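PDB 4EHX: tetraacyldisaccharide 4'-kinase from Aquifex aeolicus, which transfers the gamma-phosphate of ATP to the 4'-position of a tetraacyldisaccharide 1-phosphate, forming lipid IVA at the membrane interface. Local coordinates for residues P8-Y13 with L164-N169; V38-N43 with F135-G140; L44-S49 with N169-L174; L153-K158 with D181-T186. One frame throughout, in Å; residues are numbered along the deposited sequence.

Contact 1. Residues P8-Y13 with L164-N169; sequences PFSYLY and LLPAGN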
loop_
_atom_site.group_PDB
_atom_site.type_symbol
_atom_site.label_atom_id
_atom_site.label_comp_id
_atom_site.label_asym_id
_atom_site.label_seq_id
_atom_site.Cartn_x
_atom_site.Cartn_y
_atom_site.Cartn_z
ATOM N N PRO A 8 -11.848 25.486 8.978
ATOM C CA PRO A 8 -13.071 25.231 9.750
ATOM C C PRO A 8 -13.507 23.780 9.647
ATOM O O PRO A 8 -13.978 23.198 10.630
ATOM C CB PRO A 8 -14.103 26.140 9.072
ATOM C CG PRO A 8 -13.286 27.284 8.559
ATOM C CD PRO A 8 -12.008 26.644 8.080
ATOM N N PHE A 9 -13.350 23.200 8.461
ATOM C CA PHE A 9 -13.690 21.804 8.259
ATOM C C PHE A 9 -12.734 20.906 9.037
ATOM O O PHE A 9 -13.150 19.899 9.587
ATOM C CB PHE A 9 -13.689 21.464 6.767
ATOM C CG PHE A 9 -14.743 22.200 5.989
ATOM C CD1 PHE A 9 -16.076 21.821 6.080
ATOM C CD2 PHE A 9 -14.408 23.280 5.190
ATOM C CE1 PHE A 9 -17.056 22.501 5.379
ATOM C CE2 PHE A 9 -15.384 23.968 4.483
ATOM C CZ PHE A 9 -16.710 23.576 4.578
ATOM N N SER A 10 -11.459 21.291 9.092
ATOM C CA SER A 10 -10.469 20.543 9.867
ATOM C C SER A 10 -10.795 20.496 11.357
ATOM O O SER A 10 -10.673 19.453 11.984
ATOM C CB SER A 10 -9.075 21.131 9.678
ATOM O OG SER A 10 -8.635 20.941 8.347
ATOM N N TYR A 11 -11.175 21.633 11.934
ATOM C CA TYR A 11 -11.517 21.657 13.357
ATOM C C TYR A 11 -12.746 20.795 13.618
ATOM O O TYR A 11 -12.810 20.070 14.611
ATOM C CB TYR A 11 -11.787 23.087 13.835
ATOM C CG TYR A 11 -10.621 24.031 13.673
ATOM C CD1 TYR A 11 -9.311 23.622 13.933
ATOM C CD2 TYR A 11 -10.831 25.335 13.238
ATOM C CE1 TYR A 11 -8.245 24.511 13.769
ATOM C CE2 TYR A 11 -9.790 26.218 13.084
ATOM C CZ TYR A 11 -8.506 25.807 13.351
ATOM O OH TYR A 11 -7.493 26.715 13.176
ATOM N N LEU A 12 -13.728 20.869 12.727
ATOM C CA LEU A 12 -14.926 20.047 12.882
ATOM C C LEU A 12 -14.564 18.565 12.792
ATOM O O LEU A 12 -14.931 17.768 13.657
ATOM C CB LEU A 12 -15.970 20.409 11.827
ATOM C CG LEU A 12 -17.174 19.476 11.706
ATOM C CD1 LEU A 12 -18.041 19.566 12.949
ATOM C CD2 LEU A 12 -17.977 19.822 10.459
ATOM N N TYR A 13 -13.834 18.215 11.736
ATOM C CA TYR A 13 -13.376 16.856 11.510
ATOM C C TYR A 13 -12.598 16.314 12.709
ATOM O O TYR A 13 -12.724 15.135 13.060
ATOM C CB TYR A 13 -12.508 16.806 10.246
ATOM C CG TYR A 13 -12.055 15.425 9.858
ATOM C CD1 TYR A 13 -12.971 14.460 9.456
ATOM C CD2 TYR A 13 -10.709 15.088 9.873
ATOM C CE1 TYR A 13 -12.555 13.191 9.084
ATOM C CE2 TYR A 13 -10.281 13.824 9.513
ATOM C CZ TYR A 13 -11.208 12.877 9.119
ATOM O OH TYR A 13 -10.779 11.615 8.758
ATOM N N LEU A 164 -4.732 18.000 9.931
ATOM C CA LEU A 164 -5.919 17.215 9.621
ATOM C C LEU A 164 -6.578 17.658 8.316
ATOM O O LEU A 164 -6.635 18.845 8.011
ATOM C CB LEU A 164 -6.944 17.321 10.760
ATOM C CG LEU A 164 -6.663 16.391 11.939
ATOM C CD1 LEU A 164 -7.455 16.803 13.167
ATOM C CD2 LEU A 164 -6.975 14.966 11.550
ATOM N N LEU A 165 -7.069 16.679 7.554
ATOM C CA LEU A 165 -8.008 16.912 6.461
ATOM C C LEU A 165 -9.143 17.821 6.906
ATOM O O LEU A 165 -9.593 17.730 8.052
ATOM C CB LEU A 165 -8.639 15.579 6.042
ATOM C CG LEU A 165 -7.741 14.554 5.353
ATOM C CD1 LEU A 165 -8.378 13.172 5.419
ATOM C CD2 LEU A 165 -7.489 14.974 3.916
ATOM N N PRO A 166 -9.646 18.668 5.993
ATOM C CA PRO A 166 -9.154 18.809 4.616
ATOM C C PRO A 166 -8.044 19.848 4.461
ATOM O O PRO A 166 -7.469 19.949 3.379
ATOM C CB PRO A 166 -10.401 19.261 3.853
ATOM C CG PRO A 166 -11.180 20.024 4.852
ATOM C CD PRO A 166 -10.929 19.370 6.191
ATOM N N ALA A 167 -7.739 20.611 5.507
ATOM C CA ALA A 167 -6.662 21.606 5.401
ATOM C C ALA A 167 -5.315 20.935 5.097
ATOM O O ALA A 167 -4.511 21.449 4.320
ATOM C CB ALA A 167 -6.568 22.452 6.660
ATOM N N GLY A 168 -5.070 19.786 5.714
ATOM C CA GLY A 168 -3.864 19.021 5.431
ATOM C C GLY A 168 -4.204 17.612 5.003
ATOM O O GLY A 168 -5.334 17.346 4.595
ATOM N N ASN A 169 -3.239 16.701 5.118
ATOM C CA ASN A 169 -3.422 15.329 4.655
ATOM C C ASN A 169 -3.653 14.295 5.745
ATOM O O ASN A 169 -3.809 13.113 5.448
ATOM C CB ASN A 169 -2.222 14.889 3.809
ATOM C CG ASN A 169 -1.976 15.804 2.640
ATOM O OD1 ASN A 169 -2.755 15.827 1.687
ATOM N ND2 ASN A 169 -0.899 16.577 2.708
#

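Contact 2. Residues V38-N43 with F135-G140; sequences VISVGN and FILDDG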
loop_
_atom_site.group_PDB
_atom_site.type_symbol
_atom_site.label_atom_id
_atom_site.label_comp_id
_atom_site.label_asym_id
_atom_site.label_seq_id
_atom_site.Cartn_x
_atom_site.Cartn_y
_atom_site.Cartn_z
ATOM N N VAL A 38 -3.206 -11.281 13.518
ATOM C CA VAL A 38 -3.509 -10.181 12.625
ATOM C C VAL A 38 -2.444 -9.103 12.802
ATOM O O VAL A 38 -2.205 -8.606 13.911
ATOM C CB VAL A 38 -4.897 -9.570 12.936
ATOM C CG1 VAL A 38 -5.150 -8.354 12.046
ATOM C CG2 VAL A 38 -5.986 -10.635 12.737
ATOM N N ILE A 39 -1.791 -8.762 11.701
ATOM C CA ILE A 39 -0.833 -7.678 11.687
ATOM C C ILE A 39 -1.454 -6.572 10.851
ATOM O O ILE A 39 -1.902 -6.822 9.747
ATOM C CB ILE A 39 0.467 -8.110 11.014
ATOM C CG1 ILE A 39 1.067 -9.326 11.738
ATOM C CG2 ILE A 39 1.467 -6.932 10.970
ATOM C CD1 ILE A 39 2.179 -10.041 10.926
ATOM N N SER A 40 -1.486 -5.348 11.366
ATOM C CA SER A 40 -2.010 -4.250 10.576
ATOM C C SER A 40 -0.868 -3.397 10.052
ATOM O O SER A 40 0.089 -3.116 10.767
ATOM C CB SER A 40 -2.973 -3.384 11.400
ATOM O OG SER A 40 -3.465 -2.314 10.610
ATOM N N VAL A 41 -0.975 -3.001 8.788
ATOM C CA VAL A 41 -0.091 -2.008 8.206
ATOM C C VAL A 41 -0.939 -0.797 7.893
ATOM O O VAL A 41 -2.005 -0.903 7.271
ATOM C CB VAL A 41 0.619 -2.532 6.920
ATOM C CG1 VAL A 41 1.503 -1.413 6.312
ATOM C CG2 VAL A 41 1.447 -3.766 7.266
ATOM N N GLY A 42 -0.492 0.373 8.334
ATOM C CA GLY A 42 -1.278 1.557 8.098
ATOM C C GLY A 42 -0.475 2.838 8.172
ATOM O O GLY A 42 0.737 2.838 8.420
ATOM N N ASN A 43 -1.159 3.943 7.948
ATOM C CA ASN A 43 -0.525 5.240 8.118
ATOM C C ASN A 43 -1.551 6.299 8.515
ATOM O O ASN A 43 -2.747 6.004 8.681
ATOM C CB ASN A 43 0.276 5.633 6.884
ATOM C CG ASN A 43 -0.580 6.241 5.818
ATOM O OD1 ASN A 43 -1.687 5.772 5.565
ATOM N ND2 ASN A 43 -0.089 7.307 5.198
ATOM N N PHE A 135 -3.163 -12.947 9.026
ATOM C CA PHE A 135 -3.713 -11.887 8.194
ATOM C C PHE A 135 -2.869 -10.630 8.257
ATOM O O PHE A 135 -2.323 -10.283 9.304
ATOM C CB PHE A 135 -5.116 -11.495 8.654
ATOM C CG PHE A 135 -6.132 -12.548 8.422
ATOM C CD1 PHE A 135 -6.599 -12.797 7.139
ATOM C CD2 PHE A 135 -6.646 -13.277 9.489
ATOM C CE1 PHE A 135 -7.568 -13.776 6.913
ATOM C CE2 PHE A 135 -7.610 -14.255 9.275
ATOM C CZ PHE A 135 -8.073 -14.499 7.981
ATOM N N ILE A 136 -2.766 -9.945 7.123
ATOM C CA ILE A 136 -2.176 -8.616 7.115
ATOM C C ILE A 136 -3.281 -7.656 6.680
ATOM O O ILE A 136 -3.917 -7.864 5.642
ATOM C CB ILE A 136 -1.002 -8.514 6.113
ATOM C CG1 ILE A 136 0.177 -9.411 6.537
ATOM C CG2 ILE A 136 -0.553 -7.065 5.953
ATOM C CD1 ILE A 136 1.192 -9.624 5.394
ATOM N N LEU A 137 -3.519 -6.612 7.464
ATOM C CA LEU A 137 -4.469 -5.606 7.021
ATOM C C LEU A 137 -3.653 -4.615 6.214
ATOM O O LEU A 137 -2.688 -4.021 6.719
ATOM C CB LEU A 137 -5.116 -4.864 8.205
ATOM C CG LEU A 137 -5.612 -5.698 9.393
ATOM C CD1 LEU A 137 -6.395 -4.796 10.383
ATOM C CD2 LEU A 137 -6.507 -6.844 8.917
ATOM N N ASP A 138 -4.000 -4.436 4.952
ATOM C CA ASP A 138 -3.350 -3.360 4.246
ATOM C C ASP A 138 -4.220 -2.129 4.536
ATOM O O ASP A 138 -5.439 -2.127 4.343
ATOM C CB ASP A 138 -3.122 -3.659 2.759
ATOM C CG ASP A 138 -4.379 -3.583 1.952
ATOM O OD1 ASP A 138 -5.451 -3.657 2.566
ATOM O OD2 ASP A 138 -4.299 -3.466 0.707
ATOM N N ASP A 139 -3.597 -1.105 5.056
ATOM C CA ASP A 139 -4.329 0.087 5.398
ATOM C C ASP A 139 -5.358 -0.162 6.510
ATOM O O ASP A 139 -6.550 0.116 6.360
ATOM C CB ASP A 139 -4.984 0.688 4.151
ATOM C CG ASP A 139 -5.290 2.151 4.341
ATOM O OD1 ASP A 139 -4.547 2.772 5.127
ATOM O OD2 ASP A 139 -6.262 2.667 3.754
ATOM N N GLY A 140 -4.883 -0.665 7.642
ATOM C CA GLY A 140 -5.787 -1.067 8.696
ATOM C C GLY A 140 -5.677 -0.264 9.977
ATOM O O GLY A 140 -6.356 -0.592 10.949
HETATM O O HOH W 1 -4.277 2.929 7.873
#

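Contact 3. Residues L44-S49 with N169-L174; sequences LSVGGS and NLREPL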
loop_
_atom_site.group_PDB
_atom_site.type_symbol
_atom_site.label_atom_id
_atom_site.label_comp_id
_atom_site.label_asym_id
_atom_site.label_seq_id
_atom_site.Cartn_x
_atom_site.Cartn_y
_atom_site.Cartn_z
ATOM N N LEU A 44 -1.081 7.521 8.701
ATOM C CA LEU A 44 -1.933 8.573 9.235
ATOM C C LEU A 44 -2.462 9.486 8.143
ATOM O O LEU A 44 -3.411 10.221 8.362
ATOM C CB LEU A 44 -1.166 9.412 10.266
ATOM C CG LEU A 44 -0.850 8.751 11.602
ATOM C CD1 LEU A 44 -0.226 9.763 12.542
ATOM C CD2 LEU A 44 -2.119 8.189 12.206
ATOM N N SER A 45 -1.844 9.454 6.966
ATOM C CA SER A 45 -2.153 10.458 5.957
ATOM C C SER A 45 -2.603 9.882 4.624
ATOM O O SER A 45 -2.307 8.733 4.285
ATOM C CB SER A 45 -0.928 11.340 5.708
ATOM O OG SER A 45 0.190 10.540 5.366
ATOM N N VAL A 46 -3.328 10.698 3.871
ATOM C CA VAL A 46 -3.545 10.422 2.462
ATOM C C VAL A 46 -2.271 10.821 1.713
ATOM O O VAL A 46 -1.494 11.642 2.202
ATOM C CB VAL A 46 -4.753 11.199 1.929
ATOM C CG1 VAL A 46 -5.978 10.856 2.752
ATOM C CG2 VAL A 46 -4.488 12.699 1.965
ATOM N N GLY A 47 -2.043 10.232 0.542
ATOM C CA GLY A 47 -0.850 10.524 -0.235
ATOM C C GLY A 47 0.135 9.368 -0.213
ATOM O O GLY A 47 -0.091 8.379 0.482
ATOM N N GLY A 48 1.225 9.490 -0.973
ATOM C CA GLY A 48 2.226 8.436 -1.061
ATOM C C GLY A 48 2.664 7.984 0.319
ATOM O O GLY A 48 2.990 8.814 1.167
ATOM N N SER A 49 2.682 6.670 0.541
ATOM C CA SER A 49 2.812 6.108 1.885
ATOM C C SER A 49 3.939 5.097 2.054
ATOM O O SER A 49 4.508 4.964 3.140
ATOM C CB SER A 49 1.500 5.430 2.274
ATOM O OG SER A 49 1.595 4.862 3.567
ATOM N N ASN A 169 -3.239 16.701 5.118
ATOM C CA ASN A 169 -3.422 15.329 4.655
ATOM C C ASN A 169 -3.653 14.295 5.745
ATOM O O ASN A 169 -3.809 13.113 5.448
ATOM C CB ASN A 169 -2.222 14.889 3.809
ATOM C CG ASN A 169 -1.976 15.804 2.640
ATOM O OD1 ASN A 169 -2.755 15.827 1.687
ATOM N ND2 ASN A 169 -0.899 16.577 2.708
ATOM N N LEU A 170 -3.670 14.714 7.006
ATOM C CA LEU A 170 -3.807 13.743 8.088
ATOM C C LEU A 170 -5.238 13.210 8.208
ATOM O O LEU A 170 -6.211 13.979 8.224
ATOM C CB LEU A 170 -3.334 14.336 9.420
ATOM C CG LEU A 170 -1.842 14.667 9.515
ATOM C CD1 LEU A 170 -1.516 15.252 10.887
ATOM C CD2 LEU A 170 -1.004 13.423 9.236
ATOM N N ARG A 171 -5.370 11.891 8.291
ATOM C CA ARG A 171 -6.674 11.273 8.518
ATOM C C ARG A 171 -7.034 11.306 10.001
ATOM O O ARG A 171 -8.209 11.233 10.356
ATOM C CB ARG A 171 -6.695 9.823 7.996
ATOM C CG ARG A 171 -6.772 9.737 6.473
ATOM C CD ARG A 171 -6.974 8.303 5.984
ATOM N NE ARG A 171 -5.759 7.506 6.110
ATOM C CZ ARG A 171 -5.630 6.266 5.652
ATOM N NH1 ARG A 171 -6.644 5.673 5.029
ATOM N NH2 ARG A 171 -4.487 5.616 5.816
ATOM N N GLU A 172 -6.007 11.372 10.851
ATOM C CA GLU A 172 -6.160 11.432 12.310
ATOM C C GLU A 172 -5.062 12.304 12.884
ATOM O O GLU A 172 -3.977 12.397 12.299
ATOM C CB GLU A 172 -5.962 10.058 12.953
ATOM C CG GLU A 172 -6.758 8.944 12.399
ATOM C CD GLU A 172 -6.613 7.707 13.255
ATOM O OE1 GLU A 172 -5.919 6.757 12.828
ATOM O OE2 GLU A 172 -7.183 7.701 14.370
ATOM N N PRO A 173 -5.314 12.896 14.063
ATOM C CA PRO A 173 -4.329 13.730 14.759
ATOM C C PRO A 173 -3.096 12.920 15.090
ATOM O O PRO A 173 -3.194 11.713 15.311
ATOM C CB PRO A 173 -5.043 14.103 16.058
ATOM C CG PRO A 173 -6.494 13.999 15.742
ATOM C CD PRO A 173 -6.623 12.891 14.749
ATOM N N LEU A 174 -1.946 13.587 15.130
ATOM C CA LEU A 174 -0.678 12.925 15.426
ATOM C C LEU A 174 -0.639 12.229 16.794
ATOM O O LEU A 174 0.142 11.304 16.988
ATOM C CB LEU A 174 0.479 13.922 15.298
ATOM C CG LEU A 174 0.781 14.498 13.909
ATOM C CD1 LEU A 174 1.837 15.606 14.003
ATOM C CD2 LEU A 174 1.228 13.404 12.937
#

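Contact 4. Residues L153-K158 with D181-T186; sequences LLLKKK and DALVLT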
loop_
_atom_site.group_PDB
_atom_site.type_symbol
_atom_site.label_atom_id
_atom_site.label_comp_id
_atom_site.label_asym_id
_atom_site.label_seq_id
_atom_site.Cartn_x
_atom_site.Cartn_y
_atom_site.Cartn_z
ATOM N N LEU A 153 2.587 1.187 12.212
ATOM C CA LEU A 153 2.245 2.486 11.656
ATOM C C LEU A 153 3.415 3.037 10.879
ATOM O O LEU A 153 4.528 3.144 11.406
ATOM C CB LEU A 153 1.904 3.473 12.777
ATOM C CG LEU A 153 1.574 4.895 12.296
ATOM C CD1 LEU A 153 0.264 4.915 11.522
ATOM C CD2 LEU A 153 1.527 5.898 13.490
ATOM N N LEU A 154 3.160 3.409 9.633
ATOM C CA LEU A 154 4.185 4.046 8.803
ATOM C C LEU A 154 4.049 5.542 8.937
ATOM O O LEU A 154 2.931 6.074 8.889
ATOM C CB LEU A 154 4.013 3.658 7.331
ATOM C CG LEU A 154 4.667 2.339 6.895
ATOM C CD1 LEU A 154 4.201 1.165 7.743
ATOM C CD2 LEU A 154 4.351 2.088 5.414
ATOM N N LEU A 155 5.186 6.212 9.088
ATOM C CA LEU A 155 5.243 7.662 9.223
ATOM C C LEU A 155 6.303 8.218 8.299
ATOM O O LEU A 155 7.439 7.748 8.320
ATOM C CB LEU A 155 5.657 8.042 10.643
ATOM C CG LEU A 155 4.679 8.270 11.790
ATOM C CD1 LEU A 155 5.504 8.789 12.956
ATOM C CD2 LEU A 155 3.565 9.260 11.432
ATOM N N LYS A 156 5.962 9.235 7.514
ATOM C CA LYS A 156 7.001 9.976 6.793
ATOM C C LYS A 156 7.244 11.343 7.419
ATOM O O LYS A 156 6.386 11.883 8.125
ATOM C CB LYS A 156 6.663 10.112 5.310
ATOM C CG LYS A 156 5.398 10.868 5.044
ATOM C CD LYS A 156 5.013 10.786 3.589
ATOM C CE LYS A 156 3.639 11.380 3.376
ATOM N NZ LYS A 156 3.206 11.234 1.962
ATOM N N LYS A 157 8.418 11.908 7.169
ATOM C CA LYS A 157 8.769 13.179 7.802
ATOM C C LYS A 157 7.668 14.218 7.578
ATOM O O LYS A 157 7.305 14.955 8.490
ATOM C CB LYS A 157 10.122 13.694 7.291
ATOM C CG LYS A 157 10.604 14.966 7.998
ATOM C CD LYS A 157 11.928 15.451 7.399
ATOM C CE LYS A 157 12.450 16.696 8.096
ATOM N NZ LYS A 157 13.704 17.185 7.449
ATOM N N LYS A 158 7.128 14.264 6.363
ATOM C CA LYS A 158 6.066 15.223 6.026
ATOM C C LYS A 158 4.850 15.131 6.966
ATOM O O LYS A 158 4.210 16.151 7.272
ATOM C CB LYS A 158 5.613 14.997 4.584
ATOM C CG LYS A 158 4.662 16.063 4.046
ATOM C CD LYS A 158 4.099 15.635 2.703
ATOM C CE LYS A 158 3.161 16.687 2.128
ATOM N NZ LYS A 158 2.526 16.222 0.859
ATOM N N ASP A 181 2.103 -0.273 17.764
ATOM C CA ASP A 181 3.038 -1.146 18.466
ATOM C C ASP A 181 4.440 -0.952 17.934
ATOM O O ASP A 181 5.426 -1.197 18.631
ATOM C CB ASP A 181 2.650 -2.609 18.284
ATOM C CG ASP A 181 1.344 -2.941 18.939
ATOM O OD1 ASP A 181 1.143 -2.541 20.112
ATOM O OD2 ASP A 181 0.525 -3.609 18.280
ATOM N N ALA A 182 4.527 -0.563 16.666
ATOM C CA ALA A 182 5.815 -0.384 16.008
ATOM C C ALA A 182 5.670 0.744 15.003
ATOM O O ALA A 182 4.612 0.897 14.377
ATOM C CB ALA A 182 6.251 -1.672 15.297
ATOM N N LEU A 183 6.723 1.542 14.864
ATOM C CA LEU A 183 6.760 2.605 13.863
ATOM C C LEU A 183 7.744 2.279 12.750
ATOM O O LEU A 183 8.853 1.818 13.004
ATOM C CB LEU A 183 7.178 3.937 14.490
ATOM C CG LEU A 183 6.211 4.547 15.503
ATOM C CD1 LEU A 183 6.764 5.859 16.026
ATOM C CD2 LEU A 183 4.859 4.762 14.871
ATOM N N VAL A 184 7.334 2.551 11.521
ATOM C CA VAL A 184 8.220 2.426 10.375
ATOM C C VAL A 184 8.363 3.815 9.791
ATOM O O VAL A 184 7.371 4.416 9.363
ATOM C CB VAL A 184 7.649 1.465 9.299
ATOM C CG1 VAL A 184 8.582 1.419 8.067
ATOM C CG2 VAL A 184 7.490 0.051 9.877
ATOM N N LEU A 185 9.589 4.334 9.813
ATOM C CA LEU A 185 9.863 5.694 9.371
ATOM C C LEU A 185 10.271 5.646 7.911
ATOM O O LEU A 185 11.375 5.222 7.581
ATOM C CB LEU A 185 10.969 6.321 10.215
ATOM C CG LEU A 185 10.807 6.299 11.743
ATOM C CD1 LEU A 185 11.906 7.129 12.411
ATOM C CD2 LEU A 185 9.432 6.784 12.198
ATOM N N THR A 186 9.370 6.089 7.043
ATOM C CA THR A 186 9.503 5.871 5.601
ATOM C C THR A 186 10.139 7.027 4.814
ATOM O O THR A 186 10.363 8.131 5.335
ATOM C CB THR A 186 8.118 5.596 4.996
ATOM O OG1 THR A 186 7.283 6.736 5.243
ATOM C CG2 THR A 186 7.473 4.348 5.648
HETATM O O HOH W 2 10.407 10.947 5.115
#

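Contact 1. Residues P8-Y13 with L164-N169
S10 turns its hydroxyl from the helix into the bend made by L164-N169 and donates a hydrogen bond from OG to O of L164, 2.9 Å long. With OG anti to its own carbonyl carbon (chi1 -67°), the hydroxyl faces that oxygen. It arrives above the plane of the L164 carbonyl, and N of G168 bonds the same oxygen from the opposite face, so two donors grip it. CB of A167 closes on S10 OG at 3.1 Å. An alanine in place of S10 would probably leave the L164 carbonyl with the G168 amide alone and slacken the grip of helix on loop. One turn later Y13, its CG anti to the backbone N (chi1 -176°), brings CD2 of its ring to 3.4 Å from O of L165. CD2 of L164 meets the ring edge at CE2, 4.0 Å away and near the ring plane, the two side chains crossing at about a right angle. F9 touches through its CB, 3.5 Å from CG of the cis-proline P166, while its ring leads away on the surface. The contact thus lays helix 7-25 against the loop between helix 157-160 and strand 182-186, and the hydroxyl of Y13 reaches on to the carbonyl of R171.

Contact 2. Residues V38-N43 with F135-G140
V38 and L137 form the tight end of this parallel strand pair, CG1 of V38 lying 3.7 Å from CD2 of L137. V38 CG1 is anti to its backbone N (chi1 176°), which turns it toward that methyl. On the same face CD1 of L137 also meets CB of S40, while across the sheet CG2 of V41 and CG2 of I136 lie side by side, pointing the same way. Three backbone bonds stitch this region: I39 N to F135 O, nearly straight at 178°, L137 N to I39 O, and V41 N to L137 O. Beyond D138 the regular pairing ends. G140 N still bonds V41 O at 2.9 Å, though from above the carbonyl plane, and G140 lies so near the S40 hydroxyl that a CB there would clash. At the loose end a water takes over: it accepts from N43 N at 3.3 Å and donates to OD1 of D139 at 2.8 Å. D139 is partly exposed, and its OD1 also forms a salt bridge with R171. Strand 38-43 also pairs with strand 150-156, and strand 134-138 with strand 67-71, while helix 51-61 packs on the face of I39 and V41.

Contact 3. Residues L44-S49 with N169-L174
The P-loop supplies one side of this contact: S45, V46, G47, G48 and S49 belong to the predicted ATP-binding residues, and L44 leads into them from strand 38-43. Facing them is the loop N169-L174. Two backbone hydrogen bonds make a single bridge around S45 and L170. N of R171 bonds O of L44 at 2.6 Å, nearly along the C=O axis, and N of V46 bonds O of N169 at 2.9 Å in the carbonyl plane. Side chains fill in around this bridge. V46 crosses N169 at about a right angle, its CG2 3.6 Å from OD1 of N169, while its other methyl, CG1, meets the aliphatic CG of R171 at 4.0 Å. CG1 is anti to the carbonyl carbon (chi1 -57°), and the two methyls thereby divide between the two partners. L44 works on the other flank: CD1 touches CD2 of L174 at 3.9 Å, again at about a right angle, and CB touches CD2 of L170. R171 bends at chi3 (-74°), and its guanidinium passes S45 without bonding its carbonyl, on its way to D139. OE2 of E172 forms a salt bridge with R179, and OE1 a hydrogen bond with Q142. NE of R171 and the main-chain N of E172 are buried with no partner in the model. The P-loop entry is therefore held here through main-chain amides and apolar branches, while the charges of R171 and E172 would probably be offset beyond the two loops, by D139 and R179.

Contact 4. Residues L153-K158 with D181-T186
L154 packs beside V184 and across T186 at the centre of this parallel strand pair. Its CD1 lies 3.8 Å from CB of V184, the two side chains side by side and pointing the same way, whereas T186 crosses it at about a right angle. With CG anti to its carbonyl carbon (chi1 -85°), L154 sets that atom 3.7 Å from CG2 of T186. An alanine at L154 would probably open a gap beside V184 CB and leave the T186 methyl with only CB to touch on that residue. On the other face CD2 of L153 meets CD2 of L183 at 3.8 Å, and L155 touches L183 and L185 more distantly. The backbone sets these pairs in register: L153 N bonds A182 O at an angle of 175°, V184 N bonds L153 O, L155 N bonds V184 O, and T186 N bonds L155 O at 2.8 Å. The T186 hydroxyl adds a weak bond to that last oxygen. Further out, F54 of helix 51-61 lies against both L154 and V184, and strand 201-212 flanks strand 182-186. Where the strands part, a water accepts from K157 N at 3.0 Å and donates to T186 O. K156, its chain extended beyond CG, carries NZ away from T186 to the carbonyl of G48. An apolar, backbone-bonded core thus gives way at its C-terminal end to polar groups, placing an amine against the predicted ATP-binding loop.

In the fold
The predicted ATP-binding loop lies at the meeting point of contacts 2, 3 and 4. Contact 2 leads into it along strand 38-43, and contact 4 lies beside that strand, with L154 N 2.8 Å from G42 O; their centres are about 13 Å apart. Contact 3 holds the loop itself and is joined to contact 4 by K156 NZ and G48 O, 2.6 Å apart, and to contact 2 by R171 NH2 and D139 OD1, 2.9 Å apart. Contact 1 stands farthest from contact 2, about 25 Å between centres, but shares N169 with contact 3, the two being joined also by Y13 OH and R171 O at 3.0 Å. Helix 7-25 is thus connected to the nucleotide loop through one intervening loop.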